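Local coordinates for protein 1-pyrroline-5-carboxylate dehydrogenase (Thermus thermophilus, PDB 1UZB) that probably catalyses the NAD-dependent oxidation of 1-pyrroline-5-carboxylate, by way of glutamate semialdehyde, to glutamate in proline breakdown, at residues A301-A306 with Q332-P337; M193-V198 with E221-A226; G361-V364 with Q368-K371. All coordinates share one frame; numbering follows the deposited sequence.

Interaction 1: residues A301-A306 with Q332-P337; sequences ADFDLA and QGAYEP
F303 and P337 lie near the N-terminal ends of helices 303-315 and 332-346, and their CA atoms, 6.9 Å apart, mark the nearest approach of the two backbones. Both side chains set out toward the opposing segment and then extend alongside each other. The phenyl ring meets P337 along one flank: CD1 of F303 is 3.5 Å from CB of P337, while CE1 of F303 reaches CG of P337 at 4.0 Å; the proline ring is modelled in two positions, so its exact spacing is a little uncertain. On the other flank of the ring, CE2 of F303 rests 4.1 Å from the methyl CB of A334. Both approaches are oblique to the ring. The ring gets there with CG anti to the carbonyl carbon (chi1 -61°), and the carbonyl O of A301 lies over one face of the F303 ring, 3.4 Å from its plane and nearer the margin than the centre. Just ahead of F303, D302 is the N-cap: its OD2 takes the N-H of L305 at 3.1 Å, nearly straight at 169° but from above the carboxylate plane, and a weak bond from D304 N. R341 adds a polar link, as it forms a salt bridge with D304 and a hydrogen bond to P337 O. The contact thus joins the N-terminal ends of two helices in the aldehyde dehydrogenase fold: helix 303-315 belongs to a beta-alpha-beta crossover between the adjacent parallel strands 293-297 and 325-331, and helix 332-346 follows the second strand directly.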
# COMPACT_ATOMS: atom_id res chain seq x y z
N ALA A 301 40.88 10.06 -6.40
CA ALA A 301 40.07 11.05 -5.71
C ALA A 301 40.33 12.51 -6.06
O ALA A 301 41.35 12.85 -6.66
CB ALA A 301 40.24 10.87 -4.20
N ASP A 302 39.38 13.35 -5.70
CA ASP A 302 39.50 14.79 -5.86
C ASP A 302 40.28 15.13 -4.59
O ASP A 302 39.72 15.17 -3.49
CB ASP A 302 38.12 15.45 -5.86
CG ASP A 302 38.19 16.96 -5.89
OD1 ASP A 302 37.19 17.58 -6.32
OD2 ASP A 302 39.22 17.54 -5.47
N PHE A 303 41.59 15.32 -4.73
CA PHE A 303 42.46 15.59 -3.59
C PHE A 303 42.11 16.82 -2.77
O PHE A 303 42.29 16.83 -1.56
CB PHE A 303 43.91 15.68 -4.07
CG PHE A 303 44.43 14.42 -4.71
CD1 PHE A 303 45.43 14.48 -5.67
CD2 PHE A 303 43.93 13.17 -4.35
CE1 PHE A 303 45.93 13.32 -6.27
CE2 PHE A 303 44.43 12.00 -4.94
CZ PHE A 303 45.43 12.08 -5.90
N ASP A 304 41.61 17.87 -3.42
CA ASP A 304 41.24 19.07 -2.68
C ASP A 304 39.98 18.82 -1.86
O ASP A 304 39.89 19.22 -0.70
CB ASP A 304 41.03 20.25 -3.63
CG ASP A 304 42.31 20.68 -4.31
OD1 ASP A 304 43.34 20.78 -3.61
OD2 ASP A 304 42.29 20.90 -5.54
N LEU A 305 39.02 18.13 -2.47
CA LEU A 305 37.78 17.81 -1.78
C LEU A 305 38.10 16.91 -0.59
O LEU A 305 37.58 17.09 0.50
CB LEU A 305 36.83 17.08 -2.72
CG LEU A 305 35.42 16.81 -2.17
CD1 LEU A 305 34.62 18.10 -2.17
CD2 LEU A 305 34.74 15.75 -3.01
N ALA A 306 38.98 15.94 -0.82
CA ALA A 306 39.38 15.01 0.24
C ALA A 306 40.06 15.71 1.40
O ALA A 306 39.72 15.48 2.56
CB ALA A 306 40.30 13.94 -0.33
N GLN A 332 49.59 4.65 -2.07
CA GLN A 332 50.84 5.25 -2.52
C GLN A 332 50.69 6.46 -3.43
O GLN A 332 51.33 7.49 -3.22
CB GLN A 332 51.71 4.19 -3.20
CG GLN A 332 53.13 4.65 -3.52
CD GLN A 332 53.87 5.17 -2.29
OE1 GLN A 332 53.86 4.53 -1.24
NE2 GLN A 332 54.51 6.32 -2.43
N GLY A 333 49.83 6.36 -4.44
CA GLY A 333 49.63 7.47 -5.36
C GLY A 333 48.97 8.70 -4.77
O GLY A 333 49.10 9.81 -5.31
N ALA A 334 48.25 8.53 -3.67
CA ALA A 334 47.55 9.65 -3.03
C ALA A 334 48.32 10.25 -1.86
O ALA A 334 48.00 11.36 -1.41
CB ALA A 334 46.18 9.19 -2.56
N TYR A 335 49.33 9.55 -1.37
CA TYR A 335 50.09 10.00 -0.21
C TYR A 335 50.60 11.44 -0.22
O TYR A 335 50.17 12.26 0.58
CB TYR A 335 51.26 9.06 0.07
CG TYR A 335 52.01 9.42 1.33
CD1 TYR A 335 51.45 9.20 2.59
CD2 TYR A 335 53.27 10.01 1.26
CE1 TYR A 335 52.12 9.57 3.75
CE2 TYR A 335 53.95 10.39 2.42
CZ TYR A 335 53.37 10.17 3.66
OH TYR A 335 54.04 10.55 4.79
N GLU A 336 51.53 11.74 -1.12
CA GLU A 336 52.09 13.08 -1.19
C GLU A 336 51.06 14.16 -1.50
O GLU A 336 50.96 15.16 -0.78
CB GLU A 336 53.23 13.12 -2.21
CG GLU A 336 54.06 14.40 -2.19
CD GLU A 336 53.30 15.61 -2.71
OE1 GLU A 336 52.79 15.55 -3.85
OE2 GLU A 336 53.22 16.62 -1.97
N PRO A 337 50.27 13.98 -2.57
CA PRO A 337 49.26 14.99 -2.90
C PRO A 337 48.26 15.32 -1.80
O PRO A 337 47.98 16.49 -1.53
CB PRO A 337 48.58 14.41 -4.15
CG PRO A 337 49.64 13.56 -4.75
CD PRO A 337 50.22 12.88 -3.55

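Interaction 2: residues M193-V198 with E221-A226; sequences MIVGPV and EIFHEA
F223 reaches across from helix 213-226 and sets the end of its ring between I194 and V195 of helix 188-199, although the nearest CA atoms, of V195 and F223, are 9.8 Å apart. The ring and the branched chains of I194 and V195 bridge that distance together. On one side, CE2 of F223 meets two branches of I194, with CD1 of I194 4.1 Å away at the ring edge and CG2 equally close. On the other, CG1 of V195 comes obliquely to within 3.9 Å of CE1 of F223, the two side chains crossing at about a right angle. V195 offers this methyl because CG1 is anti to its carbonyl carbon (chi1 -57°). V233 touches both I194 and F223, and F220 meets the ring edge-to-face. The outer side of helix 213-226 is polar instead: E221 forms salt bridges with R36 and R112, and exposed H224 is hydrogen-bonded to Y41. Without the ring, as with an alanine here, a gap would probably open between the helices and the I194 and V195 methyls would lose their partner. With carbon alone meeting carbon, the pairing rests on shape and burial, in keeping with neighbouring helices of a Rossmann-type nucleotide-binding domain.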
# COMPACT_ATOMS: atom_id res chain seq x y z
N MET A 193 18.89 10.02 23.94
CA MET A 193 18.94 8.85 24.81
C MET A 193 17.81 8.81 25.83
O MET A 193 17.43 7.74 26.30
CB MET A 193 20.28 8.81 25.55
CG MET A 193 21.48 8.65 24.65
SD MET A 193 22.99 8.60 25.63
CE MET A 193 22.94 6.92 26.09
N ILE A 194 17.27 9.98 26.15
CA ILE A 194 16.18 10.10 27.11
C ILE A 194 14.81 10.01 26.45
O ILE A 194 13.97 9.19 26.84
CB ILE A 194 16.23 11.46 27.86
CG1 ILE A 194 17.49 11.54 28.73
CG2 ILE A 194 14.98 11.65 28.70
CD1 ILE A 194 17.71 12.90 29.35
N VAL A 195 14.57 10.84 25.43
CA VAL A 195 13.27 10.88 24.79
C VAL A 195 12.89 9.65 23.97
O VAL A 195 11.71 9.39 23.78
CB VAL A 195 13.08 12.17 23.94
CG1 VAL A 195 13.29 13.40 24.81
CG2 VAL A 195 14.03 12.18 22.75
N GLY A 196 13.88 8.90 23.49
CA GLY A 196 13.57 7.70 22.73
C GLY A 196 12.82 6.73 23.62
O GLY A 196 11.69 6.33 23.32
N PRO A 197 13.43 6.31 24.74
CA PRO A 197 12.76 5.37 25.66
C PRO A 197 11.45 5.93 26.21
O PRO A 197 10.44 5.22 26.30
CB PRO A 197 13.80 5.17 26.76
CG PRO A 197 15.10 5.34 26.03
CD PRO A 197 14.84 6.52 25.13
N VAL A 198 11.46 7.20 26.58
CA VAL A 198 10.28 7.85 27.14
C VAL A 198 9.11 7.94 26.16
O VAL A 198 7.95 7.78 26.54
CB VAL A 198 10.64 9.28 27.64
CG1 VAL A 198 9.38 10.09 27.92
CG2 VAL A 198 11.49 9.17 28.89
N GLU A 221 14.81 21.96 32.05
CA GLU A 221 13.89 23.08 32.23
C GLU A 221 12.85 22.96 31.12
O GLU A 221 11.67 23.22 31.32
CB GLU A 221 14.61 24.42 32.09
CG GLU A 221 15.45 24.83 33.28
CD GLU A 221 16.05 26.22 33.10
OE1 GLU A 221 16.77 26.42 32.11
OE2 GLU A 221 15.79 27.10 33.95
N ILE A 222 13.31 22.55 29.93
CA ILE A 222 12.41 22.38 28.80
C ILE A 222 11.44 21.22 29.05
O ILE A 222 10.24 21.34 28.80
CB ILE A 222 13.21 22.13 27.50
CG1 ILE A 222 13.96 23.41 27.12
CG2 ILE A 222 12.27 21.72 26.37
CD1 ILE A 222 14.97 23.23 25.99
N PHE A 223 11.95 20.10 29.57
CA PHE A 223 11.08 18.97 29.86
C PHE A 223 10.01 19.37 30.88
O PHE A 223 8.84 18.99 30.76
CB PHE A 223 11.86 17.77 30.42
CG PHE A 223 12.82 17.13 29.43
CD1 PHE A 223 12.61 17.20 28.06
CD2 PHE A 223 13.91 16.41 29.91
CE1 PHE A 223 13.49 16.56 27.17
CE2 PHE A 223 14.78 15.77 29.03
CZ PHE A 223 14.57 15.84 27.66
N HIS A 224 10.42 20.14 31.88
CA HIS A 224 9.49 20.58 32.92
C HIS A 224 8.42 21.48 32.33
O HIS A 224 7.23 21.29 32.58
CB HIS A 224 10.24 21.34 34.02
CG HIS A 224 9.35 21.85 35.11
ND1 HIS A 224 8.72 21.02 36.01
CD2 HIS A 224 8.97 23.11 35.43
CE1 HIS A 224 7.99 21.75 36.84
NE2 HIS A 224 8.13 23.02 36.51
N GLU A 225 8.83 22.47 31.54
CA GLU A 225 7.87 23.38 30.93
C GLU A 225 6.92 22.65 29.99
O GLU A 225 5.73 22.98 29.92
CB GLU A 225 8.60 24.50 30.18
CG GLU A 225 7.67 25.49 29.52
CD GLU A 225 8.38 26.72 29.00
OE1 GLU A 225 7.73 27.52 28.29
OE2 GLU A 225 9.58 26.89 29.29
N ALA A 226 7.44 21.66 29.27
CA ALA A 226 6.62 20.88 28.34
C ALA A 226 5.49 20.16 29.06
O ALA A 226 4.42 19.94 28.50
CB ALA A 226 7.49 19.87 27.59

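Interaction 3: residues G361-V364 with Q368-K371; sequences GPVV and QERK
V363 and V364 belong to the loop that leads into helix 366-379, and there the chain turns back so that both valines pack against the helix's opening turn, at Q368 and E369. The backbones run close, with CA of V363 6.2 Å from CA of E369 and CA of V364 6.4 Å from CA of Q368. V363 makes the closer approach. With its CG1 anti to the carbonyl carbon (chi1 -69°), CG2 is left to face the helix. This methyl of V363 sits 3.8 Å from CA of E369 and equally near CB of E369, so it lies against the root of that side chain, and the two side chains cross at about a right angle. V364 uses CG1, 4.1 Å from CB of Q368. The glutamine's outer end is modelled two ways, and its placement is doubtful. E369 continues in extended form past CG. Bonds from other parts of the chain fix the loop and the helix start: Q318 binds G361 N and P362 O, Q320 accepts from V364 N, V363 pairs with Y397 through its backbone, and S365 OG accepts a hydrogen bond from Q368 N. Methyl and methylene groups make the buried contact, together with the CA of E369, while the carboxylate of E369 extends beyond its contact with V363 to a salt bridge with R391, which probably offsets the cost of burying the charge.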
# COMPACT_ATOMS: atom_id res chain seq x y z
N GLY A 361 38.17 25.22 19.41
CA GLY A 361 38.11 25.79 20.73
C GLY A 361 39.08 24.94 21.55
O GLY A 361 39.98 24.32 20.98
N PRO A 362 38.92 24.88 22.87
CA PRO A 362 39.78 24.09 23.76
C PRO A 362 39.24 22.68 23.91
O PRO A 362 38.10 22.41 23.53
CB PRO A 362 39.66 24.85 25.07
CG PRO A 362 38.20 25.18 25.08
CD PRO A 362 37.94 25.66 23.65
N VAL A 363 40.06 21.77 24.43
CA VAL A 363 39.54 20.43 24.69
C VAL A 363 38.71 20.65 25.96
O VAL A 363 38.87 21.67 26.64
CB VAL A 363 40.66 19.37 24.86
CG1 VAL A 363 41.34 19.14 23.51
CG2 VAL A 363 41.67 19.80 25.90
N VAL A 364 37.84 19.70 26.28
CA VAL A 364 36.91 19.88 27.39
C VAL A 364 37.38 20.04 28.84
O VAL A 364 36.70 20.71 29.63
CB VAL A 364 35.82 18.78 27.35
CG1 VAL A 364 36.31 17.52 28.03
CG2 VAL A 364 34.54 19.30 27.98
N GLN A 368 41.35 15.78 30.13
CA GLN A 368 41.34 15.45 28.71
C GLN A 368 42.59 16.00 28.05
O GLN A 368 43.20 15.35 27.21
CB GLN A 368 40.08 16.02 28.03
CG GLN A 368 39.88 15.54 26.61
CD GLN A 368 39.81 14.03 26.50
OE1 GLN A 368 38.98 13.39 27.15
NE2 GLN A 368 40.68 13.45 25.68
N GLU A 369 42.99 17.20 28.46
CA GLU A 369 44.19 17.82 27.91
C GLU A 369 45.41 16.96 28.24
O GLU A 369 46.25 16.71 27.38
CB GLU A 369 44.36 19.22 28.50
CG GLU A 369 45.55 19.98 27.95
CD GLU A 369 45.70 21.34 28.60
OE1 GLU A 369 45.90 21.40 29.83
OE2 GLU A 369 45.63 22.36 27.87
N ARG A 370 45.50 16.52 29.49
CA ARG A 370 46.62 15.70 29.90
C ARG A 370 46.69 14.42 29.07
O ARG A 370 47.76 14.02 28.62
CB ARG A 370 46.52 15.33 31.38
CG ARG A 370 47.77 14.66 31.93
CD ARG A 370 47.52 14.00 33.27
NE ARG A 370 46.64 12.85 33.15
CZ ARG A 370 46.99 11.69 32.59
NH1 ARG A 370 48.21 11.53 32.10
NH2 ARG A 370 46.11 10.71 32.52
N LYS A 371 45.54 13.78 28.88
CA LYS A 371 45.48 12.55 28.11
C LYS A 371 45.90 12.73 26.66
O LYS A 371 46.67 11.93 26.12
CB LYS A 371 44.06 11.96 28.17
CG LYS A 371 43.66 11.43 29.54
CD LYS A 371 42.26 10.83 29.50
CE LYS A 371 41.83 10.34 30.88
NZ LYS A 371 40.47 9.73 30.85

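How the interactions relate
Following the chain from the N terminus, interaction 2 comes first: it closes a loop of 22 intervening residues that includes strand 203-207, tying together two helices of what is probably the nucleotide-binding domain. Interaction 1 closes the next, of 25 residues including strand 325-331, and joins helices associated with the seven-stranded sheet. Interaction 3 then closes a short connection of three residues, two of them already helical, at the start of helix 366-379, the helix that follows 332-346. The three loops come one after another; none nests in or crosses another. Interactions 1 and 2 lie on opposite sides of the chain's centre, about 45 Å between centres, and the centre of interaction 3 is about 30 Å from either of theirs.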